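GTP pyrophosphokinase YjbM (Bacillus subtilis, PDB 5DEC) synthesises the alarmone (p)ppGpp by transferring pyrophosphate from ATP to GTP or GDP, working as an allosterically regulated homotetramer of the RelA/SpoT family. Local coordinates at residues B[188-191]-B[192-196]. Numbering follows the deposited sequence.
Sequences SRLD and EEMSE
Leu-190 and Met-194, one helical turn apart, lie side by side and point the same way, with Leu-190 CD1 4.0 Å from Met-194 CE. With CG anti to the carbonyl carbon (chi1 -74°), Met-194 leans back over Leu-190 O, and after the bend at chi2 its extended last torsion carries CE to the leucine methyl. On another side of the same two turns, Asp-191 and Ser-195 are joined through the backbone and a water. Ser-195 N donates to Asp-191 O at 2.8 Å, and the water gives a second bond to that carbonyl while also meeting Ser-195 OG at 2.8 Å. Glu-192, extended beyond CG, runs back toward Ser-188; its CG lies 3.3 Å from Ser-188 O, and its carboxylate comes beside the serine hydroxyl, OE2 to OG 3.7 Å. The same i to i+4 spacing carries the helical hydrogen bonds from Glu-192 N, Glu-193 N and Met-194 N to Ser-188 O, Arg-189 O and Leu-190 O, each 3.0 Å. Within helix 174-202, Asp-191 OD2 takes a salt bridge from Arg-124 and a hydrogen bond from Thr-151, while the side chain packs on Ala-153 and Met-154 of helix 152-167. Leu-190 and Met-194 rest on Ala-186 and Ile-160 of the second subunit, whose Arg-182 forms a salt bridge with Glu-193; this stretch therefore links strand 139-151 and helix 152-167 to a subunit interface of the tetramer.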
loop_
_atom_site.group_PDB
_atom_site.type_symbol
_atom_site.label_atom_id
_atom_site.label_comp_id
_atom_site.label_asym_id
_atom_site.label_seq_id
_atom_site.Cartn_x
_atom_site.Cartn_y
_atom_site.Cartn_z
ATOM N N SER B 188 -11.696 22.771 20.555
ATOM C CA SER B 188 -11.928 22.244 21.891
ATOM C C SER B 188 -13.430 22.135 22.207
ATOM O O SER B 188 -13.895 21.121 22.758
ATOM C CB SER B 188 -11.233 23.125 22.935
ATOM O OG SER B 188 -11.456 22.613 24.233
ATOM N N ARG B 189 -14.203 23.154 21.835
ATOM C CA ARG B 189 -15.635 23.062 22.086
ATOM C C ARG B 189 -16.306 21.974 21.266
ATOM O O ARG B 189 -17.223 21.323 21.743
ATOM C CB ARG B 189 -16.354 24.383 21.802
ATOM C CG ARG B 189 -16.164 25.413 22.916
ATOM C CD ARG B 189 -17.055 26.620 22.668
ATOM N NE ARG B 189 -16.558 27.426 21.563
ATOM C CZ ARG B 189 -15.736 28.462 21.680
ATOM N NH1 ARG B 189 -15.311 28.854 22.874
ATOM N NH2 ARG B 189 -15.354 29.113 20.590
ATOM N N LEU B 190 -15.855 21.783 20.033
ATOM C CA LEU B 190 -16.385 20.700 19.222
ATOM C C LEU B 190 -16.122 19.365 19.902
ATOM O O LEU B 190 -17.017 18.526 19.970
ATOM C CB LEU B 190 -15.779 20.731 17.810
ATOM C CG LEU B 190 -16.094 19.547 16.890
ATOM C CD1 LEU B 190 -17.600 19.386 16.742
ATOM C CD2 LEU B 190 -15.436 19.745 15.538
ATOM N N ASP B 191 -14.904 19.165 20.406
ATOM C CA ASP B 191 -14.581 17.909 21.085
ATOM C C ASP B 191 -15.463 17.715 22.325
ATOM O O ASP B 191 -15.896 16.604 22.600
ATOM C CB ASP B 191 -13.097 17.854 21.467
ATOM C CG ASP B 191 -12.222 17.316 20.326
ATOM O OD1 ASP B 191 -12.762 16.633 19.419
ATOM O OD2 ASP B 191 -11.001 17.609 20.320
ATOM N N GLU B 192 -15.746 18.798 23.052
ATOM C CA GLU B 192 -16.612 18.719 24.229
ATOM C C GLU B 192 -18.022 18.260 23.862
ATOM O O GLU B 192 -18.582 17.388 24.519
ATOM C CB GLU B 192 -16.695 20.072 24.950
ATOM C CG GLU B 192 -15.405 20.527 25.609
ATOM C CD GLU B 192 -15.472 21.981 26.106
ATOM O OE1 GLU B 192 -16.583 22.559 26.158
ATOM O OE2 GLU B 192 -14.409 22.551 26.436
ATOM N N GLU B 193 -18.582 18.834 22.799
ATOM C CA GLU B 193 -19.919 18.463 22.345
ATOM C C GLU B 193 -19.933 17.009 21.885
ATOM O O GLU B 193 -20.894 16.286 22.111
ATOM C CB GLU B 193 -20.389 19.364 21.190
ATOM C CG GLU B 193 -20.552 20.830 21.540
ATOM C CD GLU B 193 -21.452 21.061 22.757
ATOM O OE1 GLU B 193 -22.447 20.322 22.942
ATOM O OE2 GLU B 193 -21.159 22.002 23.520
ATOM N N MET B 194 -18.859 16.587 21.232
ATOM C CA MET B 194 -18.724 15.200 20.809
ATOM C C MET B 194 -18.679 14.281 22.025
ATOM O O MET B 194 -19.324 13.225 22.044
ATOM C CB MET B 194 -17.457 15.011 19.952
ATOM C CG MET B 194 -17.575 15.570 18.531
ATOM S SD MET B 194 -18.964 14.900 17.602
ATOM C CE MET B 194 -18.751 15.649 15.993
ATOM N N SER B 195 -17.957 14.708 23.056
ATOM C CA SER B 195 -17.845 13.910 24.273
ATOM C C SER B 195 -19.214 13.699 24.925
ATOM O O SER B 195 -19.511 12.598 25.408
ATOM C CB SER B 195 -16.893 14.566 25.268
ATOM O OG SER B 195 -15.549 14.365 24.869
ATOM N N GLU B 196 -20.038 14.745 24.920
ATOM C CA GLU B 196 -21.391 14.678 25.485
ATOM C C GLU B 196 -22.260 13.697 24.703
ATOM O O GLU B 196 -23.046 12.950 25.285
ATOM C CB GLU B 196 -22.068 16.054 25.463
ATOM C CG GLU B 196 -21.468 17.129 26.349
ATOM C CD GLU B 196 -21.641 16.861 27.837
ATOM O OE1 GLU B 196 -22.440 15.969 28.204
ATOM O OE2 GLU B 196 -21.008 17.584 28.639
HETATM O O HOH W 1 -14.708 13.819 22.252
#